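Local coordinates for protein predicted component of a thermophile-specific DNA repair system, contains a RAMP domain (Methanopyrus kandleri, PDB 4N0L) that binds CRISPR RNA as the Csm3 subunit of the type III-A antiviral defence system, and may also act as an endonuclease, at residues I29-D41 and Q255-R267. Residues are numbered along the deposited sequence; the frame is centred on the assembly and turned at random.
Sequences IEIGGLDNPVIRD and QGIGHSTSRGYGR
Gly33 passes close to the hairpin 258-265, its CA 3.7 Å from Thr261 OG1. Leu34 comes next: with CG anti to the backbone N (chi1 -178°), its CD1 methyl lies over one face of the Tyr265 ring, a CH-pi contact 4.0 Å from the centroid. Asp35 then forms a single antiparallel, hydrogen-bonded pair with His259. Its N donates to His259 O (2.8 Å), its O accepts from His259 N (3.0 Å), and its CB sits over a face of the imidazole. The imidazole is fixed in turn by a hydrogen bond from ND1 to Ser260 O, which lies in the ring plane. A water donates to both Asp35 OD2 and Ile257 O, tying carboxylate to backbone. Asn36 brings OD1 to the Tyr265 edge, 3.7 Å from CE2, and with the same oxygen accepts from Val38 N, closing an Asx turn; its ND2 donates to the carbonyls of Gly23 and Arg21. Pro37 CG packs 3.8 Å from Ile257 CG1, and Val38 CG2 meets Ile257 CD1. The loop 32-38 thus lies against the hairpin 258-265, joined to the edge of its strand 258-259 by one bridge, within the RAMP-family region, with helix 51-69 touching Pro37, Ile257 and His259, and strand 20-21 touching Leu34, Val38 and Tyr265.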
ATOM      1  N   ILE A  29      11.502  18.748 -10.910  1.00 64.17           N
ATOM      2  CA  ILE A  29      12.207  17.924  -9.934  1.00 68.48           C
ATOM      3  C   ILE A  29      13.123  18.766  -9.054  1.00 71.97           C
ATOM      4  O   ILE A  29      13.389  18.409  -7.907  1.00 76.12           O
ATOM      5  CB  ILE A  29      13.046  16.821 -10.609  1.00 69.81           C
ATOM      6  N   GLU A  30      13.599  19.886  -9.589  1.00 70.08           N
ATOM      7  CA  GLU A  30      14.531  20.734  -8.857  1.00 70.34           C
ATOM      8  C   GLU A  30      13.791  21.659  -7.897  1.00 68.36           C
ATOM      9  O   GLU A  30      14.189  21.823  -6.743  1.00 69.56           O
ATOM     10  CB  GLU A  30      15.374  21.563  -9.828  1.00 74.16           C
ATOM     11  CG  GLU A  30      16.628  20.868 -10.340  1.00 78.70           C
ATOM     12  CD  GLU A  30      17.223  21.567 -11.552  1.00 82.53           C
ATOM     13  OE1 GLU A  30      17.488  22.784 -11.468  1.00 83.75           O
ATOM     14  OE2 GLU A  30      17.427  20.897 -12.587  1.00 83.92           O
ATOM     15  N   ILE A  31      12.710  22.261  -8.384  1.00 65.32           N
ATOM     16  CA  ILE A  31      11.932  23.215  -7.599  1.00 60.55           C
ATOM     17  C   ILE A  31      11.052  22.517  -6.562  1.00 55.64           C
ATOM     18  O   ILE A  31      10.431  23.173  -5.723  1.00 53.17           O
ATOM     19  CB  ILE A  31      11.074  24.115  -8.509  1.00 58.20           C
ATOM     20  CG1 ILE A  31      10.107  23.275  -9.343  1.00 57.59           C
ATOM     21  CG2 ILE A  31      11.965  24.936  -9.425  1.00 56.06           C
ATOM     22  CD1 ILE A  31       9.252  24.098 -10.279  1.00 55.42           C
ATOM     23  N   GLY A  32      10.991  21.191  -6.628  1.00 54.24           N
ATOM     24  CA  GLY A  32      10.175  20.424  -5.702  1.00 54.40           C
ATOM     25  C   GLY A  32       8.689  20.463  -6.006  1.00 55.89           C
ATOM     26  O   GLY A  32       7.865  20.490  -5.092  1.00 56.05           O
ATOM     27  N   GLY A  33       8.347  20.466  -7.291  1.00 56.06           N
ATOM     28  CA  GLY A  33       6.964  20.598  -7.715  1.00 51.52           C
ATOM     29  C   GLY A  33       6.262  19.277  -7.991  1.00 48.35           C
ATOM     30  O   GLY A  33       5.921  18.547  -7.062  1.00 51.62           O
ATOM     31  N   LEU A  34       6.066  18.967  -9.269  1.00 43.19           N
ATOM     32  CA  LEU A  34       5.272  17.810  -9.688  1.00 44.64           C
ATOM     33  C   LEU A  34       5.933  16.471  -9.376  1.00 46.54           C
ATOM     34  O   LEU A  34       7.003  16.162  -9.897  1.00 49.15           O
ATOM     35  CB  LEU A  34       4.986  17.873 -11.192  1.00 43.29           C
ATOM     36  CG  LEU A  34       4.121  16.766 -11.807  1.00 40.79           C
ATOM     37  CD1 LEU A  34       2.897  16.489 -10.944  1.00 43.15           C
ATOM     38  CD2 LEU A  34       3.691  17.149 -13.210  1.00 36.14           C
ATOM     39  N   ASP A  35       5.298  15.693  -8.505  1.00 42.62           N
ATOM     40  CA  ASP A  35       5.646  14.287  -8.327  1.00 36.88           C
ATOM     41  C   ASP A  35       4.710  13.414  -9.166  1.00 31.60           C
ATOM     42  O   ASP A  35       3.531  13.273  -8.839  1.00 31.18           O
ATOM     43  CB  ASP A  35       5.570  13.891  -6.851  1.00 45.54           C
ATOM     44  CG  ASP A  35       5.649  12.386  -6.640  1.00 54.38           C
ATOM     45  OD1 ASP A  35       6.403  11.713  -7.375  1.00 54.96           O
ATOM     46  OD2 ASP A  35       4.948  11.874  -5.739  1.00 58.45           O
ATOM     47  N   ASN A  36       5.224  12.846 -10.254  1.00 26.85           N
ATOM     48  CA  ASN A  36       4.406  12.011 -11.135  1.00 30.19           C
ATOM     49  C   ASN A  36       4.988  10.609 -11.298  1.00 29.96           C
ATOM     50  O   ASN A  36       6.033  10.435 -11.923  1.00 29.88           O
ATOM     51  CB  ASN A  36       4.243  12.671 -12.508  1.00 27.07           C
ATOM     52  CG  ASN A  36       3.420  11.827 -13.470  1.00 26.99           C
ATOM     53  OD1 ASN A  36       2.593  11.013 -13.055  1.00 24.33           O
ATOM     54  ND2 ASN A  36       3.639  12.025 -14.768  1.00 22.96           N
ATOM     55  N   PRO A  37       4.300   9.600 -10.739  1.00 26.82           N
ATOM     56  CA  PRO A  37       4.768   8.209 -10.738  1.00 27.91           C
ATOM     57  C   PRO A  37       4.639   7.528 -12.098  1.00 30.94           C
ATOM     58  O   PRO A  37       5.296   6.513 -12.337  1.00 29.03           O
ATOM     59  CB  PRO A  37       3.850   7.540  -9.715  1.00 26.13           C
ATOM     60  CG  PRO A  37       2.583   8.318  -9.804  1.00 23.05           C
ATOM     61  CD  PRO A  37       2.997   9.742 -10.062  1.00 22.04           C
ATOM     62  N   VAL A  38       3.806   8.081 -12.974  1.00 27.18           N
ATOM     63  CA  VAL A  38       3.633   7.521 -14.309  1.00 26.89           C
ATOM     64  C   VAL A  38       4.872   7.802 -15.146  1.00 26.00           C
ATOM     65  O   VAL A  38       5.169   8.951 -15.470  1.00 29.86           O
ATOM     66  CB  VAL A  38       2.391   8.096 -15.016  1.00 29.92           C
ATOM     67  CG1 VAL A  38       2.272   7.526 -16.421  1.00 29.44           C
ATOM     68  CG2 VAL A  38       1.138   7.797 -14.209  1.00 28.79           C
ATOM     69  N   ILE A  39       5.604   6.747 -15.486  1.00 25.64           N
ATOM     70  CA  ILE A  39       6.864   6.899 -16.206  1.00 27.67           C
ATOM     71  C   ILE A  39       6.960   5.949 -17.393  1.00 32.76           C
ATOM     72  O   ILE A  39       6.166   5.019 -17.526  1.00 30.46           O
ATOM     73  CB  ILE A  39       8.076   6.661 -15.278  1.00 25.20           C
ATOM     74  CG1 ILE A  39       8.056   5.235 -14.725  1.00 25.67           C
ATOM     75  CG2 ILE A  39       8.088   7.666 -14.135  1.00 19.58           C
ATOM     76  CD1 ILE A  39       9.329   4.848 -13.996  1.00 25.55           C
ATOM     77  N   ARG A  40       7.937   6.201 -18.259  1.00 40.38           N
ATOM     78  CA  ARG A  40       8.160   5.374 -19.438  1.00 44.57           C
ATOM     79  C   ARG A  40       8.926   4.104 -19.087  1.00 44.67           C
ATOM     80  O   ARG A  40       9.923   4.147 -18.365  1.00 45.79           O
ATOM     81  CB  ARG A  40       8.925   6.161 -20.504  1.00 50.50           C
ATOM     82  CG  ARG A  40       8.979   5.485 -21.864  1.00 53.28           C
ATOM     83  CD  ARG A  40       7.669   5.614 -22.615  1.00 58.59           C
ATOM     84  NE  ARG A  40       7.496   6.942 -23.194  1.00 62.23           N
ATOM     85  CZ  ARG A  40       6.629   7.230 -24.159  1.00 61.79           C
ATOM     86  NH1 ARG A  40       5.855   6.279 -24.667  1.00 57.49           N
ATOM     87  NH2 ARG A  40       6.540   8.468 -24.625  1.00 64.20           N
ATOM     88  N   ASP A  41       8.450   2.974 -19.598  1.00 43.86           N
ATOM     89  CA  ASP A  41       9.134   1.702 -19.407  1.00 47.24           C
ATOM     90  C   ASP A  41      10.168   1.508 -20.510  1.00 50.70           C
ATOM     91  O   ASP A  41       9.816   1.443 -21.687  1.00 45.72           O
ATOM     92  CB  ASP A  41       8.136   0.544 -19.402  1.00 48.96           C
ATOM     93  CG  ASP A  41       8.808  -0.809 -19.266  1.00 54.87           C
ATOM     94  OD1 ASP A  41       8.129  -1.835 -19.487  1.00 55.80           O
ATOM     95  OD2 ASP A  41      10.017  -0.848 -18.957  1.00 59.02           O
ATOM     96  N   GLN A 255      -6.793  11.389  -3.450  1.00 32.03           N
ATOM     97  CA  GLN A 255      -5.743  12.402  -3.494  1.00 28.96           C
ATOM     98  C   GLN A 255      -4.770  12.243  -4.666  1.00 27.48           C
ATOM     99  O   GLN A 255      -3.909  13.096  -4.871  1.00 28.42           O
ATOM    100  CB  GLN A 255      -4.970  12.395  -2.170  1.00 28.02           C
ATOM    101  CG  GLN A 255      -5.753  12.990  -1.001  1.00 32.79           C
ATOM    102  CD  GLN A 255      -5.059  12.795   0.336  1.00 47.83           C
ATOM    103  OE1 GLN A 255      -5.439  11.931   1.127  1.00 51.44           O
ATOM    104  NE2 GLN A 255      -4.039  13.607   0.598  1.00 51.32           N
ATOM    105  N   GLY A 256      -4.901  11.161  -5.427  1.00 24.94           N
ATOM    106  CA  GLY A 256      -4.074  10.962  -6.609  1.00 22.82           C
ATOM    107  C   GLY A 256      -2.858  10.083  -6.372  1.00 24.97           C
ATOM    108  O   GLY A 256      -2.308  10.062  -5.267  1.00 20.72           O
ATOM    109  N   ILE A 257      -2.430   9.361  -7.407  1.00 19.86           N
ATOM    110  CA  ILE A 257      -1.214   8.550  -7.326  1.00 25.14           C
ATOM    111  C   ILE A 257       0.025   9.430  -7.257  1.00 24.47           C
ATOM    112  O   ILE A 257       1.100   8.978  -6.863  1.00 24.26           O
ATOM    113  CB  ILE A 257      -1.074   7.593  -8.528  1.00 25.54           C
ATOM    114  CG1 ILE A 257      -1.173   8.376  -9.840  1.00 29.36           C
ATOM    115  CG2 ILE A 257      -2.132   6.509  -8.482  1.00 25.05           C
ATOM    116  CD1 ILE A 257      -1.038   7.514 -11.077  1.00 28.51           C
ATOM    117  N   GLY A 258      -0.135  10.686  -7.655  1.00 21.03           N
ATOM    118  CA  GLY A 258       0.935  11.659  -7.584  1.00 15.65           C
ATOM    119  C   GLY A 258       0.367  12.971  -7.093  1.00 19.00           C
ATOM    120  O   GLY A 258      -0.783  13.028  -6.653  1.00 19.68           O
ATOM    121  N   HIS A 259       1.163  14.032  -7.173  1.00 20.93           N
ATOM    122  CA  HIS A 259       0.704  15.341  -6.732  1.00 23.52           C
ATOM    123  C   HIS A 259       1.556  16.455  -7.318  1.00 25.02           C
ATOM    124  O   HIS A 259       2.735  16.264  -7.617  1.00 25.55           O
ATOM    125  CB  HIS A 259       0.715  15.434  -5.201  1.00 23.98           C
ATOM    126  CG  HIS A 259       2.083  15.339  -4.601  1.00 26.58           C
ATOM    127  ND1 HIS A 259       2.907  16.434  -4.452  1.00 28.20           N
ATOM    128  CD2 HIS A 259       2.774  14.280  -4.116  1.00 29.89           C
ATOM    129  CE1 HIS A 259       4.046  16.054  -3.899  1.00 31.15           C
ATOM    130  NE2 HIS A 259       3.991  14.751  -3.685  1.00 33.93           N
ATOM    131  N   SER A 260       0.941  17.617  -7.493  1.00 25.11           N
ATOM    132  CA  SER A 260       1.680  18.836  -7.776  1.00 28.49           C
ATOM    133  C   SER A 260       1.927  19.547  -6.454  1.00 29.22           C
ATOM    134  O   SER A 260       1.729  18.964  -5.389  1.00 28.23           O
ATOM    135  CB  SER A 260       0.917  19.730  -8.757  1.00 28.79           C
ATOM    136  OG  SER A 260      -0.348  20.099  -8.240  1.00 29.60           O
ATOM    137  N   THR A 261       2.382  20.793  -6.515  1.00 34.89           N
ATOM    138  CA  THR A 261       2.532  21.602  -5.311  1.00 39.45           C
ATOM    139  C   THR A 261       1.191  21.800  -4.600  1.00 47.66           C
ATOM    140  O   THR A 261       1.103  21.690  -3.375  1.00 47.07           O
ATOM    141  CB  THR A 261       3.140  22.978  -5.634  1.00 38.75           C
ATOM    142  OG1 THR A 261       4.348  22.808  -6.387  1.00 39.91           O
ATOM    143  CG2 THR A 261       3.436  23.747  -4.354  1.00 38.58           C
ATOM    144  N   SER A 262       0.146  22.070  -5.380  1.00 53.37           N
ATOM    145  CA  SER A 262      -1.128  22.530  -4.834  1.00 59.36           C
ATOM    146  C   SER A 262      -2.137  21.407  -4.589  1.00 60.60           C
ATOM    147  O   SER A 262      -2.668  21.272  -3.488  1.00 63.70           O
ATOM    148  CB  SER A 262      -1.751  23.570  -5.770  1.00 58.14           C
ATOM    149  OG  SER A 262      -3.110  23.810  -5.449  1.00 60.97           O
ATOM    150  N   ARG A 263      -2.395  20.600  -5.613  1.00 55.47           N
ATOM    151  CA  ARG A 263      -3.402  19.550  -5.506  1.00 49.39           C
ATOM    152  C   ARG A 263      -2.856  18.203  -5.965  1.00 43.88           C
ATOM    153  O   ARG A 263      -1.719  18.101  -6.431  1.00 38.36           O
ATOM    154  CB  ARG A 263      -4.650  19.916  -6.321  1.00 46.68           C
ATOM    155  CG  ARG A 263      -4.376  20.134  -7.798  1.00 44.65           C
ATOM    156  CD  ARG A 263      -5.452  20.966  -8.493  1.00 46.26           C
ATOM    157  NE  ARG A 263      -6.644  20.190  -8.838  1.00 43.71           N
ATOM    158  CZ  ARG A 263      -7.890  20.564  -8.562  1.00 38.89           C
ATOM    159  NH1 ARG A 263      -8.121  21.711  -7.938  1.00 38.59           N
ATOM    160  NH2 ARG A 263      -8.909  19.793  -8.918  1.00 33.10           N
ATOM    161  N   GLY A 264      -3.673  17.169  -5.811  1.00 40.81           N
ATOM    162  CA  GLY A 264      -3.313  15.837  -6.251  1.00 37.01           C
ATOM    163  C   GLY A 264      -3.154  15.758  -7.754  1.00 35.02           C
ATOM    164  O   GLY A 264      -3.627  16.625  -8.488  1.00 35.40           O
ATOM    165  N   TYR A 265      -2.488  14.706  -8.212  1.00 32.07           N
ATOM    166  CA  TYR A 265      -2.242  14.523  -9.634  1.00 28.72           C
ATOM    167  C   TYR A 265      -2.392  13.055 -10.013  1.00 26.33           C
ATOM    168  O   TYR A 265      -1.827  12.177  -9.359  1.00 28.55           O
ATOM    169  CB  TYR A 265      -0.847  15.032 -10.003  1.00 28.27           C
ATOM    170  CG  TYR A 265      -0.565  15.035 -11.488  1.00 28.78           C
ATOM    171  CD1 TYR A 265      -0.958  16.104 -12.283  1.00 27.82           C
ATOM    172  CD2 TYR A 265       0.099  13.974 -12.093  1.00 26.86           C
ATOM    173  CE1 TYR A 265      -0.704  16.115 -13.640  1.00 29.83           C
ATOM    174  CE2 TYR A 265       0.358  13.976 -13.451  1.00 30.13           C
ATOM    175  CZ  TYR A 265      -0.046  15.050 -14.219  1.00 31.94           C
ATOM    176  OH  TYR A 265       0.209  15.060 -15.571  1.00 34.73           O
ATOM    177  N   GLY A 266      -3.159  12.794 -11.067  1.00 21.30           N
ATOM    178  CA  GLY A 266      -3.405  11.433 -11.506  1.00 21.60           C
ATOM    179  C   GLY A 266      -4.515  10.765 -10.718  1.00 25.82           C
ATOM    180  O   GLY A 266      -4.257   9.972  -9.813  1.00 28.54           O
ATOM    181  N   ARG A 267      -5.756  11.081 -11.068  1.00 25.11           N
ATOM    182  CA  ARG A 267      -6.911  10.527 -10.375  1.00 26.30           C
ATOM    183  C   ARG A 267      -7.131   9.086 -10.829  1.00 22.98           C
ATOM    184  O   ARG A 267      -7.112   8.800 -12.026  1.00 23.90           O
ATOM    185  CB  ARG A 267      -8.163  11.371 -10.649  1.00 26.17           C
ATOM    186  CG  ARG A 267      -8.003  12.865 -10.355  1.00 26.65           C
ATOM    187  CD  ARG A 267      -7.690  13.150  -8.890  1.00 33.67           C
ATOM    188  NE  ARG A 267      -7.295  14.543  -8.682  1.00 38.05           N
ATOM    189  CZ  ARG A 267      -7.018  15.079  -7.497  1.00 40.06           C
ATOM    190  NH1 ARG A 267      -7.097  14.344  -6.396  1.00 41.01           N
ATOM    191  NH2 ARG A 267      -6.665  16.355  -7.411  1.00 40.91           N
TER
HETATM  192  O   HOH W   1       3.866   9.340  -6.216  1.00 26.11           O